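Local coordinates for choline binding protein PCPA (Streptococcus pneumoniae, PDB 4CP6) that is a pneumococcal surface antigen whose leucine-rich repeat domain probably mediates contacts with other molecules while its choline-binding repeats probably anchor it to the cell wall, at residues 36-41 and 71-77; 13-17 and 28-32; 377-383 and 401-407; 371-376 and 394-398. The contacts are given in a common frame with arbitrary orientation. Numbering follows the deposited sequence.

Interaction 1 of 4, residues 36-41 and 71-77; sequences GTVQVG and FTVTEVA
Strands 35-40 and 69-76 form a parallel pair at the N-terminal end of the leucine-rich repeat solenoid; the axes of segments 36-40 and 71-76 approach to 4.2 Å at 41°. Because 69-76 also pairs in parallel with 106-107, it joins the N-terminal antiparallel strands to the parallel repeat strands. The bridges are G36-F71, T37-T72, V38-V73, then, after a beta bulge at T74 (phi/psi -106/-13), Q39-E75 and V40-V76. Five backbone hydrogen bonds tie them: T72 N-G36 O and T74 N-V38 O at 3.0 Å, V38 N-T72 O, V40 N-E75 O and A77 N-V40 O at 2.9 Å. The bulge leaves E75 N unpartnered. On the face of V38, V40, F71 and V73, V38 CG1-F71 CB and V40 CG1-V73 CG1 meet at 3.8 Å. The F71 ring (chi1 m) sits where a G36 side chain would clash. On the face of T37 and Q39, T37 OG1 bonds to T30. Water 1 joins G36 O (2.9 Å) to T72 OG1 (2.7 Å), and Q39 NE2 donates to G41 O at 3.1 Å.

Interaction 2 of 4, residues 13-17 and 28-32; sequences TKVGS and VLTVE
A type II beta turn, K14 to S17, precedes strand 18-21 and packs on strand 24-32, extending the antiparallel pairing of those two strands at the N-terminal end of the modelled chain. V15 (phi/psi -57/128) and G16 (96/-10) occupy the turn's central positions; with the positive phi of G16, a CB would be jammed against the preceding carbonyl. K14 O is doubly satisfied, accepting from S17 N at 3.0 Å and from S17 OG (chi1 m) at 2.9 Å. Two backbone bonds then fasten the turn to V28, whose CA lies 5.0 Å from the CA of G16: G16 N donates to V28 O at 2.9 Å, and V28 N donates to S17 O at 2.9 Å. Both polar backbone atoms of V28 are thus used by the turn, while T13 O is buried without a partner. The CA-CB bond of V28 (chi1 t) points toward the turn, with CB 3.4 Å from K14 O. Beyond it, L29 and T30 both face T37 in a classic beta bulge; each makes a backbone hydrogen bond with T37, and T30 OG1 bonds to the hydroxyl of T37. In V31 (chi1 p) the CA-CB bond again points toward the turn. Here the packing is loose and largely exposed: V15 CG1 lies 3.7 Å from L29 O, and V15 CG2 reaches V31 CG1 at 4.4 Å.

Interaction 3 of 4, residues 377-383 and 401-407; sequences SVKKDTF and VLKSNLS
S377 begins the first segment in extended conformation (phi/psi -131/147), its CA 4.4 Å from V401 CG1 on the last turn of helix 396-405. V378 (chi1 t) points toward that helix: its CG2 touches V401 CG1 at 3.8 Å and L402 CD2 at 4.1 Å, and its CG1 lies 3.9 Å from N405 CB. K379 opens a type I beta turn to T382, closed by T382 N to K379 O at 3.1 Å and reinforced by K379 N to T382 OG1 at 2.8 Å. Next, K380 CA makes a CA-H...O contact of 3.3 Å with N405 O, and K380 CA and N405 CA are 4.5 Å apart; the K380 chain, m then t throughout, has CE 3.9 Å from S404 O. F383 (chi1 m) places CE2 4.1 Å from L402 CD2 and CD2 3.8 Å from L406 CD2. Water 2 lies 2.8 Å from K380 O and 2.7 Å from F383 O and accepts from S407 N at 2.9 Å; water 3 bonds to S407 OG (3.0 Å) and weakly to F383 O (3.4 Å). Apolar contacts, the CA-H...O contact and bridging waters join the segments. The helix belongs to the last coil of the leucine-rich repeat solenoid, linking strands 390-393 and 412-414: L402 packs on both and on 366-369, F383 stacks edge-to-face with F391, and S377 bonds back to strand 351-352.

Interaction 4 of 4, residues 371-376 and 394-398; sequences NKSTEF and TSEHI
The N-terminus of helix 396-405 docks against the loop between strands 366-369 and 377-378, at the C-terminal end of the leucine-rich repeat solenoid. Side-chain acceptors shape this loop: N371 OD1 takes S373 N at 2.9 Å in an Asx turn, and S373 OG takes E375 N at 2.9 Å in an ST turn. A type I beta turn runs from S373 to F376, its F376 N to S373 O bond weak at 3.5 Å. S395 (chi1 p) is the N-cap, its OG accepting from I398 N at 3.0 Å. Directly across the interface, T394 OG1 (chi1 p) donates to N371 O at 2.8 Å. Waters add further links: water 4 lies between N371 O (3.0 Å) and T394 N (2.9 Å), and water 5 joins S373 O (3.0 Å) to S395 OG (2.7 Å). The apolar part is I398 (chi1 m, chi2 t) on F376: I398 CG1 is 3.7 Å from F376 CB, and I398 CG2 makes an off-centre CH-pi contact, 4.3 Å from the F376 ring centroid. I398 CD1 also approaches N371 O to 3.3 Å, in van der Waals contact. At the exposed edge, water 6 bridges F376 O at 2.7 Å and H397 NE2 at 2.8 Å.

The contacts form two pairs at opposite ends of the solenoid. Interactions 1 and 2, centres about 10 Å apart, belong to one sheet in which strands 24-32 and 35-40 are neighbours, and T37 bonds to L29 and T30 between them. Interaction 1 is buried and held by main-chain pairing over valines; interaction 2 is a surface contact with just two backbone bonds between its segments. About 70 Å from interaction 1, between centres, interaction 4 shares helix 396-405 with interaction 3: V401 CG2 packs on F376 O at 3.7 Å. Both are partly buried; the helix start combines the S395 N-cap, a T394-N371 hydrogen bond and waters with I398 on F376, whereas its end relies mainly on apolar side chains, with bridging waters.

Interaction 1 of 4, residues 36-41 and 71-77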
loop_
_atom_site.group_PDB
_atom_site.type_symbol
_atom_site.label_atom_id
_atom_site.label_comp_id
_atom_site.label_asym_id
_atom_site.label_seq_id
_atom_site.Cartn_x
_atom_site.Cartn_y
_atom_site.Cartn_z
ATOM N N GLY A 36 28.203 -16.576 23.344
ATOM C CA GLY A 36 26.835 -16.787 22.890
ATOM C C GLY A 36 26.185 -15.533 22.357
ATOM O O GLY A 36 26.823 -14.481 22.267
ATOM N N THR A 37 24.935 -15.675 21.919
ATOM C CA THR A 37 24.164 -14.547 21.405
ATOM C C THR A 37 22.823 -14.547 22.054
ATOM O O THR A 37 22.299 -15.627 22.385
ATOM C CB THR A 37 24.017 -14.592 19.869
ATOM O OG1 THR A 37 23.258 -15.742 19.482
ATOM C CG2 THR A 37 25.349 -14.593 19.172
ATOM N N VAL A 38 22.257 -13.343 22.239
ATOM C CA VAL A 38 20.915 -13.186 22.779
ATOM C C VAL A 38 20.071 -12.223 21.944
ATOM O O VAL A 38 20.608 -11.353 21.253
ATOM C CB VAL A 38 20.905 -12.654 24.258
ATOM C CG1 VAL A 38 21.401 -13.697 25.251
ATOM C CG2 VAL A 38 21.669 -11.337 24.417
ATOM N N GLN A 39 18.749 -12.363 22.049
ATOM C CA GLN A 39 17.810 -11.348 21.616
ATOM C C GLN A 39 17.477 -10.529 22.867
ATOM O O GLN A 39 17.438 -11.070 23.995
ATOM C CB GLN A 39 16.515 -11.926 21.016
ATOM C CG GLN A 39 15.705 -12.778 22.001
ATOM C CD GLN A 39 14.498 -13.382 21.334
ATOM O OE1 GLN A 39 14.568 -13.881 20.210
ATOM N NE2 GLN A 39 13.378 -13.374 22.039
ATOM N N VAL A 40 17.260 -9.217 22.694
ATOM C CA VAL A 40 16.795 -8.331 23.750
ATOM C C VAL A 40 15.274 -8.409 23.728
ATOM O O VAL A 40 14.650 -8.167 22.684
ATOM C CB VAL A 40 17.367 -6.887 23.698
ATOM C CG1 VAL A 40 17.165 -6.235 22.323
ATOM C CG2 VAL A 40 16.789 -6.014 24.808
ATOM N N GLY A 41 14.707 -8.848 24.844
ATOM C CA GLY A 41 13.276 -9.053 25.022
ATOM C C GLY A 41 12.978 -10.540 24.999
ATOM O O GLY A 41 13.673 -11.310 24.323
ATOM N N PHE A 71 27.512 -12.780 26.075
ATOM C CA PHE A 71 26.421 -12.891 25.095
ATOM C C PHE A 71 26.285 -11.558 24.348
ATOM O O PHE A 71 26.067 -10.522 24.965
ATOM C CB PHE A 71 25.104 -13.220 25.790
ATOM C CG PHE A 71 25.114 -14.592 26.415
ATOM C CD1 PHE A 71 24.760 -15.720 25.674
ATOM C CD2 PHE A 71 25.494 -14.761 27.748
ATOM C CE1 PHE A 71 24.776 -16.993 26.258
ATOM C CE2 PHE A 71 25.500 -16.027 28.332
ATOM C CZ PHE A 71 25.179 -17.142 27.574
ATOM N N THR A 72 26.476 -11.586 23.023
ATOM C CA THR A 72 26.329 -10.394 22.192
ATOM C C THR A 72 24.827 -10.282 21.864
ATOM O O THR A 72 24.188 -11.304 21.599
ATOM C CB THR A 72 27.169 -10.553 20.922
ATOM O OG1 THR A 72 28.558 -10.635 21.304
ATOM C CG2 THR A 72 27.024 -9.370 19.983
ATOM N N VAL A 73 24.277 -9.061 21.970
ATOM C CA VAL A 73 22.852 -8.809 21.662
ATOM C C VAL A 73 22.780 -8.652 20.133
ATOM O O VAL A 73 23.269 -7.637 19.589
ATOM C CB VAL A 73 22.302 -7.559 22.391
ATOM C CG1 VAL A 73 20.816 -7.360 22.085
ATOM C CG2 VAL A 73 22.520 -7.664 23.914
ATOM N N THR A 74 22.245 -9.677 19.433
ATOM C CA THR A 74 22.223 -9.673 17.963
ATOM C C THR A 74 20.844 -9.397 17.379
ATOM O O THR A 74 20.727 -9.204 16.159
ATOM C CB THR A 74 22.758 -11.016 17.454
ATOM O OG1 THR A 74 21.972 -12.059 18.016
ATOM C CG2 THR A 74 24.240 -11.255 17.839
ATOM N N GLU A 75 19.797 -9.454 18.202
ATOM C CA GLU A 75 18.439 -9.259 17.696
ATOM C C GLU A 75 17.576 -8.490 18.644
ATOM O O GLU A 75 17.741 -8.593 19.868
ATOM C CB GLU A 75 17.766 -10.618 17.402
ATOM C CG GLU A 75 18.580 -11.502 16.465
ATOM C CD GLU A 75 17.869 -12.698 15.883
ATOM O OE1 GLU A 75 16.631 -12.786 16.041
ATOM O OE2 GLU A 75 18.557 -13.558 15.286
ATOM N N VAL A 76 16.630 -7.720 18.089
ATOM C CA VAL A 76 15.568 -7.097 18.861
ATOM C C VAL A 76 14.386 -8.072 18.767
ATOM O O VAL A 76 13.890 -8.343 17.655
ATOM C CB VAL A 76 15.192 -5.692 18.363
ATOM C CG1 VAL A 76 13.955 -5.180 19.088
ATOM C CG2 VAL A 76 16.368 -4.723 18.548
ATOM N N ALA A 77 13.951 -8.622 19.919
ATOM C CA ALA A 77 12.860 -9.585 19.915
ATOM C C ALA A 77 11.523 -8.941 19.561
ATOM O O ALA A 77 11.305 -7.753 19.818
ATOM C CB ALA A 77 12.749 -10.239 21.281
HETATM O O HOH W 1 29.387 -13.037 22.296
#

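Interaction 2 of 4, residues 13-17 and 28-32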
loop_
_atom_site.group_PDB
_atom_site.type_symbol
_atom_site.label_atom_id
_atom_site.label_comp_id
_atom_site.label_asym_id
_atom_site.label_seq_id
_atom_site.Cartn_x
_atom_site.Cartn_y
_atom_site.Cartn_z
ATOM N N THR A 13 21.590 -21.034 31.305
ATOM C CA THR A 13 22.432 -20.434 30.270
ATOM C C THR A 13 22.258 -21.086 28.876
ATOM O O THR A 13 22.797 -20.559 27.899
ATOM C CB THR A 13 23.907 -20.407 30.724
ATOM O OG1 THR A 13 24.637 -19.552 29.851
ATOM C CG2 THR A 13 24.559 -21.802 30.768
ATOM N N LYS A 14 21.499 -22.200 28.776
ATOM C CA LYS A 14 21.291 -22.919 27.508
ATOM C C LYS A 14 20.386 -22.167 26.506
ATOM O O LYS A 14 19.791 -21.145 26.848
ATOM C CB LYS A 14 20.783 -24.358 27.756
ATOM C CG LYS A 14 19.403 -24.461 28.402
ATOM C CD LYS A 14 19.180 -25.861 28.993
ATOM C CE LYS A 14 17.764 -26.368 28.826
ATOM N NZ LYS A 14 16.791 -25.645 29.688
ATOM N N VAL A 15 20.287 -22.686 25.266
ATOM C CA VAL A 15 19.465 -22.060 24.228
ATOM C C VAL A 15 18.021 -21.940 24.718
ATOM O O VAL A 15 17.436 -22.924 25.183
ATOM C CB VAL A 15 19.583 -22.818 22.880
ATOM C CG1 VAL A 15 18.571 -22.302 21.856
ATOM C CG2 VAL A 15 21.000 -22.724 22.326
ATOM N N GLY A 16 17.466 -20.733 24.637
ATOM C CA GLY A 16 16.090 -20.488 25.050
ATOM C C GLY A 16 15.923 -19.970 26.462
ATOM O O GLY A 16 14.828 -19.520 26.839
ATOM N N SER A 17 17.030 -19.987 27.237
ATOM C CA SER A 17 17.057 -19.470 28.607
ATOM C C SER A 17 16.853 -17.961 28.624
ATOM O O SER A 17 17.318 -17.254 27.714
ATOM C CB SER A 17 18.405 -19.760 29.267
ATOM O OG SER A 17 18.590 -21.152 29.453
ATOM N N VAL A 28 18.532 -16.432 25.176
ATOM C CA VAL A 28 19.681 -17.029 24.518
ATOM C C VAL A 28 19.268 -17.643 23.194
ATOM O O VAL A 28 18.342 -18.469 23.138
ATOM C CB VAL A 28 20.386 -18.065 25.442
ATOM C CG1 VAL A 28 21.577 -18.702 24.731
ATOM C CG2 VAL A 28 20.827 -17.408 26.762
ATOM N N LEU A 29 19.966 -17.213 22.149
ATOM C CA LEU A 29 19.756 -17.703 20.785
ATOM C C LEU A 29 20.751 -18.799 20.442
ATOM O O LEU A 29 20.375 -19.811 19.835
ATOM C CB LEU A 29 19.838 -16.548 19.777
ATOM C CG LEU A 29 18.845 -15.418 19.922
ATOM C CD1 LEU A 29 19.179 -14.330 18.936
ATOM C CD2 LEU A 29 17.404 -15.894 19.703
ATOM N N THR A 30 22.026 -18.577 20.787
ATOM C CA THR A 30 23.108 -19.551 20.582
ATOM C C THR A 30 24.073 -19.482 21.771
ATOM O O THR A 30 24.175 -18.446 22.455
ATOM C CB THR A 30 23.938 -19.258 19.318
ATOM O OG1 THR A 30 24.641 -18.030 19.507
ATOM C CG2 THR A 30 23.098 -19.229 18.017
ATOM N N VAL A 31 24.802 -20.586 22.002
ATOM C CA VAL A 31 25.822 -20.659 23.051
ATOM C C VAL A 31 26.768 -21.797 22.717
ATOM O O VAL A 31 26.316 -22.887 22.354
ATOM C CB VAL A 31 25.255 -20.745 24.503
ATOM C CG1 VAL A 31 24.559 -22.081 24.779
ATOM C CG2 VAL A 31 26.348 -20.469 25.549
ATOM N N GLU A 32 28.067 -21.528 22.800
ATOM C CA GLU A 32 29.115 -22.513 22.577
ATOM C C GLU A 32 30.263 -22.092 23.480
ATOM O O GLU A 32 30.849 -21.020 23.286
ATOM C CB GLU A 32 29.561 -22.568 21.107
ATOM C CG GLU A 32 30.348 -23.835 20.790
ATOM C CD GLU A 32 30.983 -23.952 19.415
ATOM O OE1 GLU A 32 30.509 -23.284 18.465
ATOM O OE2 GLU A 32 31.941 -24.747 19.282
#

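Interaction 3 of 4, residues 377-383 and 401-407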
loop_
_atom_site.group_PDB
_atom_site.type_symbol
_atom_site.label_atom_id
_atom_site.label_comp_id
_atom_site.label_asym_id
_atom_site.label_seq_id
_atom_site.Cartn_x
_atom_site.Cartn_y
_atom_site.Cartn_z
ATOM N N SER A 377 -26.430 -11.384 -20.850
ATOM C CA SER A 377 -26.842 -11.734 -19.506
ATOM C C SER A 377 -26.503 -10.685 -18.446
ATOM O O SER A 377 -25.465 -10.006 -18.503
ATOM C CB SER A 377 -26.278 -13.098 -19.122
ATOM O OG SER A 377 -24.872 -13.053 -18.982
ATOM N N VAL A 378 -27.386 -10.605 -17.447
ATOM C CA VAL A 378 -27.340 -9.683 -16.308
ATOM C C VAL A 378 -27.761 -10.526 -15.103
ATOM O O VAL A 378 -28.655 -11.380 -15.235
ATOM C CB VAL A 378 -28.375 -8.532 -16.536
ATOM C CG1 VAL A 378 -28.468 -7.587 -15.344
ATOM C CG2 VAL A 378 -28.047 -7.744 -17.808
ATOM N N LYS A 379 -27.176 -10.263 -13.932
ATOM C CA LYS A 379 -27.612 -10.929 -12.704
ATOM C C LYS A 379 -28.507 -9.981 -11.943
ATOM O O LYS A 379 -28.476 -8.755 -12.175
ATOM C CB LYS A 379 -26.408 -11.322 -11.817
ATOM C CG LYS A 379 -25.421 -12.308 -12.469
ATOM C CD LYS A 379 -26.041 -13.684 -12.712
ATOM C CE LYS A 379 -25.001 -14.775 -12.825
ATOM N NZ LYS A 379 -25.583 -16.049 -13.332
ATOM N N LYS A 380 -29.278 -10.512 -10.979
ATOM C CA LYS A 380 -30.153 -9.641 -10.215
ATOM C C LYS A 380 -29.399 -8.641 -9.337
ATOM O O LYS A 380 -29.959 -7.613 -8.958
ATOM C CB LYS A 380 -31.143 -10.449 -9.388
ATOM C CG LYS A 380 -32.244 -10.978 -10.302
ATOM C CD LYS A 380 -33.249 -11.785 -9.546
ATOM C CE LYS A 380 -34.326 -12.293 -10.468
ATOM N NZ LYS A 380 -35.066 -13.406 -9.800
ATOM N N ASP A 381 -28.113 -8.921 -9.049
ATOM C CA ASP A 381 -27.288 -7.996 -8.278
ATOM C C ASP A 381 -26.218 -7.318 -9.120
ATOM O O ASP A 381 -25.276 -6.749 -8.561
ATOM C CB ASP A 381 -26.700 -8.671 -7.026
ATOM C CG ASP A 381 -25.876 -9.889 -7.332
ATOM O OD1 ASP A 381 -25.664 -10.181 -8.522
ATOM O OD2 ASP A 381 -25.392 -10.529 -6.375
ATOM N N THR A 382 -26.337 -7.350 -10.462
ATOM C CA THR A 382 -25.392 -6.613 -11.309
ATOM C C THR A 382 -25.486 -5.113 -10.983
ATOM O O THR A 382 -24.458 -4.445 -10.792
ATOM C CB THR A 382 -25.728 -6.871 -12.775
ATOM O OG1 THR A 382 -25.408 -8.230 -13.086
ATOM C CG2 THR A 382 -24.970 -5.943 -13.723
ATOM N N PHE A 383 -26.715 -4.591 -10.956
ATOM C CA PHE A 383 -26.972 -3.177 -10.704
ATOM C C PHE A 383 -27.666 -2.956 -9.383
ATOM O O PHE A 383 -28.625 -3.673 -9.042
ATOM C CB PHE A 383 -27.900 -2.632 -11.817
ATOM C CG PHE A 383 -27.258 -2.628 -13.179
ATOM C CD1 PHE A 383 -26.282 -1.695 -13.506
ATOM C CD2 PHE A 383 -27.657 -3.537 -14.161
ATOM C CE1 PHE A 383 -25.676 -1.705 -14.765
ATOM C CE2 PHE A 383 -27.091 -3.505 -15.440
ATOM C CZ PHE A 383 -26.105 -2.590 -15.731
ATOM N N VAL A 401 -34.258 -8.839 -20.794
ATOM C CA VAL A 401 -33.274 -9.322 -19.816
ATOM C C VAL A 401 -33.126 -8.293 -18.675
ATOM O O VAL A 401 -33.169 -8.656 -17.476
ATOM C CB VAL A 401 -31.925 -9.613 -20.512
ATOM C CG1 VAL A 401 -30.821 -9.812 -19.474
ATOM C CG2 VAL A 401 -32.047 -10.831 -21.433
ATOM N N LEU A 402 -32.997 -7.016 -19.011
ATOM C CA LEU A 402 -32.919 -5.991 -17.954
ATOM C C LEU A 402 -34.165 -5.947 -17.085
ATOM O O LEU A 402 -34.046 -5.964 -15.860
ATOM C CB LEU A 402 -32.684 -4.605 -18.532
ATOM C CG LEU A 402 -31.291 -4.297 -19.014
ATOM C CD1 LEU A 402 -31.266 -2.940 -19.683
ATOM C CD2 LEU A 402 -30.261 -4.310 -17.832
ATOM N N LYS A 403 -35.371 -5.921 -17.689
ATOM C CA LYS A 403 -36.598 -5.878 -16.906
ATOM C C LYS A 403 -36.718 -7.049 -15.945
ATOM O O LYS A 403 -37.294 -6.906 -14.863
ATOM C CB LYS A 403 -37.823 -5.906 -17.817
ATOM C CG LYS A 403 -38.072 -4.605 -18.560
ATOM C CD LYS A 403 -39.185 -4.761 -19.599
ATOM C CE LYS A 403 -40.566 -4.467 -19.056
ATOM N NZ LYS A 403 -41.558 -4.298 -20.151
ATOM N N SER A 404 -36.222 -8.223 -16.364
ATOM C CA SER A 404 -36.338 -9.414 -15.554
ATOM C C SER A 404 -35.349 -9.433 -14.376
ATOM O O SER A 404 -35.602 -10.105 -13.375
ATOM C CB SER A 404 -36.117 -10.637 -16.425
ATOM O OG SER A 404 -36.295 -11.816 -15.669
ATOM N N ASN A 405 -34.230 -8.694 -14.475
ATOM C CA ASN A 405 -33.160 -8.746 -13.473
ATOM C C ASN A 405 -32.981 -7.492 -12.654
ATOM O O ASN A 405 -32.435 -7.586 -11.545
ATOM C CB ASN A 405 -31.852 -9.135 -14.147
ATOM C CG ASN A 405 -31.938 -10.533 -14.707
ATOM O OD1 ASN A 405 -32.154 -10.754 -15.928
ATOM N ND2 ASN A 405 -31.897 -11.501 -13.833
ATOM N N LEU A 406 -33.438 -6.348 -13.143
ATOM C CA LEU A 406 -33.283 -5.093 -12.407
ATOM C C LEU A 406 -34.148 -5.030 -11.173
ATOM O O LEU A 406 -35.351 -5.321 -11.246
ATOM C CB LEU A 406 -33.607 -3.871 -13.269
ATOM C CG LEU A 406 -32.581 -3.457 -14.302
ATOM C CD1 LEU A 406 -33.184 -2.447 -15.244
ATOM C CD2 LEU A 406 -31.312 -2.885 -13.619
ATOM N N SER A 407 -33.576 -4.557 -10.052
ATOM C CA SER A 407 -34.341 -4.406 -8.821
ATOM C C SER A 407 -35.208 -3.154 -8.862
ATOM O O SER A 407 -36.035 -2.946 -7.955
ATOM C CB SER A 407 -33.405 -4.308 -7.625
ATOM O OG SER A 407 -32.519 -3.205 -7.782
HETATM O O HOH W 2 -30.736 -5.091 -10.000
HETATM O O HOH W 3 -30.943 -1.243 -9.407
#

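Interaction 4 of 4, residues 371-376 and 394-398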
loop_
_atom_site.group_PDB
_atom_site.type_symbol
_atom_site.label_atom_id
_atom_site.label_comp_id
_atom_site.label_asym_id
_atom_site.label_seq_id
_atom_site.Cartn_x
_atom_site.Cartn_y
_atom_site.Cartn_z
ATOM N N ASN A 371 -23.825 -3.804 -26.713
ATOM C CA ASN A 371 -23.838 -5.191 -27.164
ATOM C C ASN A 371 -25.138 -5.585 -27.868
ATOM O O ASN A 371 -26.196 -5.010 -27.573
ATOM C CB ASN A 371 -23.516 -6.128 -26.018
ATOM C CG ASN A 371 -23.441 -7.585 -26.433
ATOM O OD1 ASN A 371 -24.362 -8.372 -26.184
ATOM N ND2 ASN A 371 -22.369 -7.969 -27.143
ATOM N N LYS A 372 -25.044 -6.562 -28.804
ATOM C CA LYS A 372 -26.190 -7.046 -29.612
ATOM C C LYS A 372 -26.375 -8.569 -29.542
ATOM O O LYS A 372 -27.069 -9.132 -30.402
ATOM C CB LYS A 372 -25.986 -6.639 -31.080
ATOM C CG LYS A 372 -25.910 -5.155 -31.337
ATOM C CD LYS A 372 -25.534 -4.894 -32.786
ATOM C CE LYS A 372 -25.639 -3.425 -33.111
ATOM N NZ LYS A 372 -25.429 -3.173 -34.561
ATOM N N SER A 373 -25.779 -9.244 -28.536
ATOM C CA SER A 373 -25.888 -10.693 -28.392
ATOM C C SER A 373 -27.297 -11.164 -28.036
ATOM O O SER A 373 -27.978 -10.559 -27.201
ATOM C CB SER A 373 -24.898 -11.213 -27.354
ATOM O OG SER A 373 -25.136 -12.583 -27.064
ATOM N N THR A 374 -27.707 -12.299 -28.635
ATOM C CA THR A 374 -28.993 -12.923 -28.314
ATOM C C THR A 374 -28.890 -13.626 -26.943
ATOM O O THR A 374 -29.914 -13.972 -26.351
ATOM C CB THR A 374 -29.408 -13.919 -29.429
ATOM O OG1 THR A 374 -28.355 -14.869 -29.628
ATOM C CG2 THR A 374 -29.740 -13.220 -30.750
ATOM N N GLU A 375 -27.644 -13.804 -26.434
ATOM C CA GLU A 375 -27.325 -14.471 -25.165
ATOM C C GLU A 375 -26.942 -13.490 -24.039
ATOM O O GLU A 375 -26.452 -13.934 -22.992
ATOM C CB GLU A 375 -26.160 -15.477 -25.364
ATOM C CG GLU A 375 -26.214 -16.348 -26.616
ATOM C CD GLU A 375 -27.410 -17.270 -26.749
ATOM O OE1 GLU A 375 -27.557 -18.182 -25.904
ATOM O OE2 GLU A 375 -28.188 -17.094 -27.715
ATOM N N PHE A 376 -27.165 -12.170 -24.236
ATOM C CA PHE A 376 -26.807 -11.120 -23.261
ATOM C C PHE A 376 -27.299 -11.484 -21.870
ATOM O O PHE A 376 -28.472 -11.808 -21.716
ATOM C CB PHE A 376 -27.436 -9.782 -23.689
ATOM C CG PHE A 376 -26.953 -8.610 -22.864
ATOM C CD1 PHE A 376 -25.729 -8.015 -23.127
ATOM C CD2 PHE A 376 -27.709 -8.125 -21.810
ATOM C CE1 PHE A 376 -25.264 -6.959 -22.351
ATOM C CE2 PHE A 376 -27.245 -7.055 -21.046
ATOM C CZ PHE A 376 -26.019 -6.502 -21.306
ATOM N N THR A 394 -29.920 -2.155 -27.511
ATOM C CA THR A 394 -30.012 -2.384 -28.954
ATOM C C THR A 394 -31.180 -3.244 -29.362
ATOM O O THR A 394 -31.492 -3.277 -30.552
ATOM C CB THR A 394 -28.696 -3.009 -29.479
ATOM O OG1 THR A 394 -28.538 -4.289 -28.878
ATOM C CG2 THR A 394 -27.484 -2.118 -29.231
ATOM N N SER A 395 -31.805 -3.991 -28.431
ATOM C CA SER A 395 -32.912 -4.871 -28.823
ATOM C C SER A 395 -33.961 -5.017 -27.751
ATOM O O SER A 395 -33.680 -4.811 -26.568
ATOM C CB SER A 395 -32.378 -6.260 -29.150
ATOM O OG SER A 395 -31.940 -6.954 -27.986
ATOM N N GLU A 396 -35.149 -5.484 -28.149
ATOM C CA GLU A 396 -36.220 -5.798 -27.215
ATOM C C GLU A 396 -35.791 -6.952 -26.296
ATOM O O GLU A 396 -36.158 -6.924 -25.125
ATOM C CB GLU A 396 -37.521 -6.151 -27.970
ATOM C CG GLU A 396 -38.230 -4.929 -28.549
ATOM C CD GLU A 396 -38.740 -3.873 -27.579
ATOM O OE1 GLU A 396 -39.079 -4.215 -26.425
ATOM O OE2 GLU A 396 -38.851 -2.701 -27.999
ATOM N N HIS A 397 -34.983 -7.939 -26.784
ATOM C CA HIS A 397 -34.519 -9.045 -25.935
ATOM C C HIS A 397 -33.645 -8.504 -24.799
ATOM O O HIS A 397 -33.846 -8.886 -23.645
ATOM C CB HIS A 397 -33.759 -10.126 -26.712
ATOM C CG HIS A 397 -33.200 -11.204 -25.830
ATOM N ND1 HIS A 397 -34.025 -11.979 -25.029
ATOM C CD2 HIS A 397 -31.910 -11.548 -25.588
ATOM C CE1 HIS A 397 -33.224 -12.803 -24.372
ATOM N NE2 HIS A 397 -31.941 -12.587 -24.682
ATOM N N ILE A 398 -32.706 -7.597 -25.107
ATOM C CA ILE A 398 -31.870 -7.045 -24.029
ATOM C C ILE A 398 -32.730 -6.245 -23.020
ATOM O O ILE A 398 -32.521 -6.369 -21.814
ATOM C CB ILE A 398 -30.682 -6.294 -24.616
ATOM C CG1 ILE A 398 -29.734 -7.345 -25.229
ATOM C CG2 ILE A 398 -29.952 -5.450 -23.527
ATOM C CD1 ILE A 398 -28.629 -6.785 -26.162
HETATM O O HOH W 4 -27.906 -3.378 -25.784
HETATM O O HOH W 5 -30.334 -9.125 -28.329
HETATM O O HOH W 6 -30.097 -13.621 -22.897
#